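Local structure of arfgap-like finger domain containing protein (Cryptosporidium parvum Iowa II, 2OWA) at residues 29-34 / 78-83; 64-69 / 74-79. The protein is probably a GTPase-activating protein for ADP-ribosylation factor, of which this chain supplies the zinc-finger ArfGAP domain. One frame throughout, in Å; residues are numbered along the deposited sequence.

Both contacts belong to the ArfGAP domain and share the stretch around strand 76-78, an outer strand of the small antiparallel sheet 56-58, 49-51, 76-78. Along the chain, 29-34 at the end of helix 20-32 comes first, then 64-69 on helix 60-67, then the shared region. Interaction 2 joins 64-69 to 74-79 across a gap of four residues, whereas interaction 1 brings the distant segment 29-34 to the loop 78-83 that leaves the strand. The centres of the two contacts lie about 14 Å apart, with Ser78 and Ser79 common to both. One end of the strand is thus tied to helix 60-67, which carries the zinc ligand Cys62, the other to the N-terminal helix.

Interaction 1 of 2, residues 29-34 / 78-83; sequences IVRNRP and SSDLDK
Torsions bring Arg31 and Ser79 together: the arginine side chain starts out toward the loop and its bend at chi3 (-37°) brings NH1 up to the hydroxyl of Ser79, which stands between its own backbone N and carbonyl carbon (chi1 75°), facing the arginine. In this ArfGAP zinc-finger domain the pair links helix 20-32 to the loop that follows strand 76-78. The evidence for a directed bond is good, since NH1 of Arg31 donates to OG of Ser79 over 2.9 Å at an N-H...O angle of 149°, with the oxygen close to the guanidinium plane. Beside that bond, CD of Arg31 comes within 3.6 Å of the same OG of Ser79. The hydroxyl is also hydrogen-bonded to the carbonyl oxygen of Thr48, so a buried polar atom is gripped from two parts of the fold. Elsewhere the same loop and helix are joined again, by a salt bridge of Lys83 to Asp20 and a hydrogen bond from Arg23 to the carbonyl of Asp82. Asp80 adds charge but little direction: its side chain crosses that of Arg31 at about a right angle, and OD2 of Asp80 lies 3.6 Å from NH1 of Arg31, a long salt bridge with the oxygen well out of the guanidinium plane.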
loop_
_atom_site.group_PDB
_atom_site.type_symbol
_atom_site.label_atom_id
_atom_site.label_comp_id
_atom_site.label_asym_id
_atom_site.label_seq_id
_atom_site.Cartn_x
_atom_site.Cartn_y
_atom_site.Cartn_z
ATOM N N ILE A 29 8.895 -8.504 -7.618
ATOM C CA ILE A 29 8.621 -7.759 -8.830
ATOM C C ILE A 29 7.958 -6.434 -8.555
ATOM O O ILE A 29 8.425 -5.397 -9.010
ATOM C CB ILE A 29 7.706 -8.545 -9.787
ATOM C CG1 ILE A 29 8.366 -9.856 -10.207
ATOM C CG2 ILE A 29 7.337 -7.681 -10.987
ATOM C CD1 ILE A 29 9.769 -9.685 -10.669
ATOM N N VAL A 30 6.863 -6.464 -7.805
ATOM C CA VAL A 30 6.074 -5.250 -7.638
ATOM C C VAL A 30 6.884 -4.174 -6.871
ATOM O O VAL A 30 6.792 -3.019 -7.179
ATOM C CB VAL A 30 4.687 -5.564 -7.059
ATOM C CG1 VAL A 30 3.962 -4.294 -6.688
ATOM C CG2 VAL A 30 3.878 -6.372 -8.100
ATOM N N ARG A 31 7.734 -4.586 -5.927
ATOM C CA ARG A 31 8.607 -3.637 -5.187
ATOM C C ARG A 31 9.680 -3.017 -6.060
ATOM O O ARG A 31 10.143 -1.922 -5.763
ATOM C CB ARG A 31 9.290 -4.321 -3.987
ATOM C CG ARG A 31 8.479 -4.300 -2.714
ATOM C CD ARG A 31 9.314 -4.779 -1.482
ATOM N NE ARG A 31 10.255 -5.882 -1.773
ATOM C CZ ARG A 31 10.098 -7.165 -1.424
ATOM N NH1 ARG A 31 9.009 -7.597 -0.774
ATOM N NH2 ARG A 31 11.040 -8.046 -1.742
ATOM N N ASN A 32 10.083 -3.733 -7.115
ATOM C CA ASN A 32 11.126 -3.279 -8.027
ATOM C C ASN A 32 10.600 -2.252 -9.035
ATOM O O ASN A 32 11.411 -1.576 -9.683
ATOM C CB ASN A 32 11.824 -4.477 -8.740
ATOM C CG ASN A 32 13.003 -4.047 -9.665
ATOM O OD1 ASN A 32 12.910 -4.111 -10.912
ATOM N ND2 ASN A 32 14.110 -3.604 -9.054
ATOM N N ARG A 33 9.272 -2.134 -9.186
ATOM C CA ARG A 33 8.670 -1.024 -9.992
ATOM C C ARG A 33 9.211 0.286 -9.449
ATOM O O ARG A 33 9.206 0.483 -8.231
ATOM C CB ARG A 33 7.144 -1.031 -9.951
ATOM C CG ARG A 33 6.565 -2.227 -10.627
ATOM C CD ARG A 33 5.062 -2.208 -10.761
ATOM N NE ARG A 33 4.575 -3.496 -11.279
ATOM C CZ ARG A 33 3.324 -3.952 -11.225
ATOM N NH1 ARG A 33 2.342 -3.246 -10.675
ATOM N NH2 ARG A 33 3.033 -5.129 -11.763
ATOM N N PRO A 34 9.748 1.156 -10.336
ATOM C CA PRO A 34 10.492 2.364 -9.924
ATOM C C PRO A 34 9.810 3.280 -8.896
ATOM O O PRO A 34 10.476 3.743 -7.957
ATOM C CB PRO A 34 10.742 3.115 -11.242
ATOM C CG PRO A 34 10.043 2.362 -12.300
ATOM C CD PRO A 34 9.761 0.978 -11.798
ATOM N N SER A 78 3.710 -6.308 6.368
ATOM C CA SER A 78 5.052 -6.410 5.865
ATOM C C SER A 78 5.019 -7.259 4.589
ATOM O O SER A 78 4.566 -8.412 4.631
ATOM C CB SER A 78 5.916 -7.093 6.926
ATOM O OG SER A 78 7.154 -7.403 6.347
ATOM N N SER A 79 5.488 -6.720 3.458
ATOM C CA SER A 79 5.472 -7.516 2.220
ATOM C C SER A 79 6.415 -8.735 2.245
ATOM O O SER A 79 6.213 -9.706 1.525
ATOM C CB SER A 79 5.676 -6.638 0.967
ATOM O OG SER A 79 7.020 -6.222 0.811
ATOM N N ASP A 80 7.417 -8.636 3.103
ATOM C CA ASP A 80 8.455 -9.609 3.381
ATOM C C ASP A 80 8.050 -10.776 4.243
ATOM O O ASP A 80 8.661 -11.821 4.189
ATOM C CB ASP A 80 9.524 -8.898 4.231
ATOM C CG ASP A 80 10.633 -8.380 3.433
ATOM O OD1 ASP A 80 11.452 -7.655 4.020
ATOM O OD2 ASP A 80 10.705 -8.712 2.230
ATOM N N LEU A 81 7.083 -10.573 5.111
ATOM C CA LEU A 81 6.953 -11.455 6.259
ATOM C C LEU A 81 5.534 -11.949 6.478
ATOM O O LEU A 81 5.335 -13.100 6.886
ATOM C CB LEU A 81 7.451 -10.705 7.490
ATOM N N ASP A 82 4.556 -11.080 6.216
ATOM C CA ASP A 82 3.150 -11.371 6.474
ATOM C C ASP A 82 2.495 -12.301 5.435
ATOM O O ASP A 82 3.027 -12.501 4.333
ATOM C CB ASP A 82 2.365 -10.058 6.606
ATOM C CG ASP A 82 2.472 -9.450 8.017
ATOM O OD1 ASP A 82 1.937 -10.107 8.948
ATOM O OD2 ASP A 82 3.064 -8.343 8.200
ATOM N N LYS A 83 1.344 -12.873 5.808
ATOM C CA LYS A 83 0.516 -13.662 4.913
ATOM C C LYS A 83 -0.459 -12.717 4.154
ATOM O O LYS A 83 -0.901 -11.712 4.690
ATOM C CB LYS A 83 -0.283 -14.716 5.707
ATOM C CG LYS A 83 0.545 -15.709 6.606
ATOM C CD LYS A 83 1.526 -16.423 5.741
ATOM C CE LYS A 83 1.554 -17.929 5.957
ATOM N NZ LYS A 83 2.469 -18.517 4.914
#

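Interaction 2 of 2, residues 64-69 / 74-79; sequences SDHRKM and SFVRSS
The last part of helix 60-67 passes close to residues 74-76, at the start of strand 76-78, with CA atoms 6.0 Å apart for His66 and Ser74 and 6.2 Å for Arg67 and Val76. A water spans the two backbones here, donating to O of His66 and to O of Ser74. The main polar contact is between ND1 of His66 and OG of Ser74, 2.7 Å apart and almost perfectly straight (178°); either may be the donor. The hydroxyl arrives at the ring edge, near the ring plane, placed there because OG of Ser74 is anti to the backbone N (chi1 175°). At its other nitrogen, NE2, the ring is hydrogen-bonded to Asp41, and OG of Ser74 also bonds to Ser51. With both ring nitrogens engaged, the rotation of the imidazole is fixed. Val76 splits its two methyls between neighbouring helix residues: CG2 of Val76 presses on CB of His66 at 3.3 Å, a tight fit, while CG1 of Val76 meets CG of Arg67 at 3.7 Å. Beyond that aliphatic contact, Arg67 makes a cation-pi interaction with Trp49. Cys39, Cys42, Cys59 and Cys62 bind the zinc ion, and Arg67, five residues after Cys62, completes the CX2CX16CX2CX4R signature of the ArfGAP zinc finger.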
loop_
_atom_site.group_PDB
_atom_site.type_symbol
_atom_site.label_atom_id
_atom_site.label_comp_id
_atom_site.label_asym_id
_atom_site.label_seq_id
_atom_site.Cartn_x
_atom_site.Cartn_y
_atom_site.Cartn_z
ATOM N N SER A 64 5.343 1.858 11.500
ATOM C CA SER A 64 4.990 2.021 12.917
ATOM C C SER A 64 3.966 3.087 13.113
ATOM O O SER A 64 2.978 2.840 13.782
ATOM C CB SER A 64 6.206 2.309 13.819
ATOM O OG SER A 64 7.078 1.199 13.832
ATOM N N ASP A 65 4.206 4.278 12.566
ATOM C CA ASP A 65 3.196 5.355 12.607
ATOM C C ASP A 65 1.837 4.924 12.098
ATOM O O ASP A 65 0.820 5.191 12.745
ATOM C CB ASP A 65 3.660 6.612 11.863
ATOM C CG ASP A 65 4.978 7.186 12.427
ATOM O OD1 ASP A 65 5.279 7.007 13.634
ATOM O OD2 ASP A 65 5.739 7.771 11.632
ATOM N N HIS A 66 1.807 4.284 10.929
ATOM C CA HIS A 66 0.560 3.747 10.376
ATOM C C HIS A 66 -0.112 2.722 11.291
ATOM O O HIS A 66 -1.322 2.680 11.367
ATOM C CB HIS A 66 0.796 3.095 9.019
ATOM C CG HIS A 66 0.940 4.074 7.902
ATOM N ND1 HIS A 66 0.029 4.165 6.875
ATOM C CD2 HIS A 66 1.884 5.013 7.657
ATOM C CE1 HIS A 66 0.407 5.106 6.031
ATOM N NE2 HIS A 66 1.530 5.640 6.490
ATOM N N ARG A 67 0.683 1.892 11.954
ATOM C CA ARG A 67 0.155 0.847 12.837
ATOM C C ARG A 67 -0.572 1.423 14.071
ATOM O O ARG A 67 -1.434 0.757 14.653
ATOM C CB ARG A 67 1.270 -0.148 13.253
ATOM C CG ARG A 67 1.660 -1.171 12.158
ATOM C CD ARG A 67 2.614 -2.290 12.666
ATOM N NE ARG A 67 3.920 -1.782 13.111
ATOM C CZ ARG A 67 5.031 -1.687 12.358
ATOM N NH1 ARG A 67 5.042 -2.053 11.084
ATOM N NH2 ARG A 67 6.155 -1.209 12.878
ATOM N N LYS A 68 -0.218 2.646 14.459
ATOM C CA LYS A 68 -0.910 3.363 15.540
ATOM C C LYS A 68 -2.232 4.010 15.135
ATOM O O LYS A 68 -2.949 4.517 15.977
ATOM C CB LYS A 68 -0.028 4.467 16.111
ATOM C CG LYS A 68 1.331 4.048 16.622
ATOM C CD LYS A 68 2.108 5.330 16.987
ATOM C CE LYS A 68 3.614 5.126 16.908
ATOM N NZ LYS A 68 4.036 3.923 17.686
ATOM N N MET A 69 -2.545 4.033 13.848
ATOM C CA MET A 69 -3.739 4.731 13.385
ATOM C C MET A 69 -5.003 3.871 13.406
ATOM O O MET A 69 -6.104 4.400 13.570
ATOM C CB MET A 69 -3.522 5.256 11.975
ATOM C CG MET A 69 -2.396 6.261 11.886
ATOM S SD MET A 69 -2.124 6.908 10.227
ATOM C CE MET A 69 -2.074 5.481 9.221
ATOM N N SER A 74 -5.515 2.919 8.103
ATOM C CA SER A 74 -4.448 2.316 7.323
ATOM C C SER A 74 -4.141 0.927 7.841
ATOM O O SER A 74 -3.871 0.766 9.014
ATOM C CB SER A 74 -3.216 3.232 7.316
ATOM O OG SER A 74 -2.129 2.637 6.666
ATOM N N PHE A 75 -4.215 -0.065 6.952
ATOM C CA PHE A 75 -4.162 -1.499 7.273
ATOM C C PHE A 75 -2.806 -1.975 6.809
ATOM O O PHE A 75 -2.564 -2.097 5.615
ATOM C CB PHE A 75 -5.302 -2.230 6.524
ATOM C CG PHE A 75 -5.339 -3.742 6.708
ATOM C CD1 PHE A 75 -6.275 -4.337 7.536
ATOM C CD2 PHE A 75 -4.485 -4.578 5.978
ATOM C CE1 PHE A 75 -6.349 -5.726 7.681
ATOM C CE2 PHE A 75 -4.522 -5.983 6.119
ATOM C CZ PHE A 75 -5.482 -6.554 6.971
ATOM N N VAL A 76 -1.929 -2.255 7.767
ATOM C CA VAL A 76 -0.486 -2.336 7.513
ATOM C C VAL A 76 -0.027 -3.788 7.537
ATOM O O VAL A 76 -0.449 -4.552 8.400
ATOM C CB VAL A 76 0.304 -1.486 8.567
ATOM C CG1 VAL A 76 1.809 -1.762 8.533
ATOM C CG2 VAL A 76 -0.014 -0.024 8.396
ATOM N N ARG A 77 0.811 -4.141 6.563
ATOM C CA ARG A 77 1.463 -5.453 6.465
ATOM C C ARG A 77 2.913 -5.291 6.060
ATOM O O ARG A 77 3.291 -4.296 5.467
ATOM C CB ARG A 77 0.773 -6.352 5.397
ATOM C CG ARG A 77 -0.668 -6.766 5.731
ATOM C CD ARG A 77 -0.600 -7.647 6.963
ATOM N NE ARG A 77 -1.859 -8.257 7.387
ATOM C CZ ARG A 77 -2.605 -7.826 8.412
ATOM N NH1 ARG A 77 -2.288 -6.708 9.091
ATOM N NH2 ARG A 77 -3.705 -8.503 8.731
ATOM N N SER A 78 3.710 -6.308 6.368
ATOM C CA SER A 78 5.052 -6.410 5.865
ATOM C C SER A 78 5.019 -7.259 4.589
ATOM O O SER A 78 4.566 -8.412 4.631
ATOM C CB SER A 78 5.916 -7.093 6.926
ATOM O OG SER A 78 7.154 -7.403 6.347
ATOM N N SER A 79 5.488 -6.720 3.458
ATOM C CA SER A 79 5.472 -7.516 2.220
ATOM C C SER A 79 6.415 -8.735 2.245
ATOM O O SER A 79 6.213 -9.706 1.525
ATOM C CB SER A 79 5.676 -6.638 0.967
ATOM O OG SER A 79 7.020 -6.222 0.811
HETATM O O HOH W 1 -3.154 0.943 11.459
#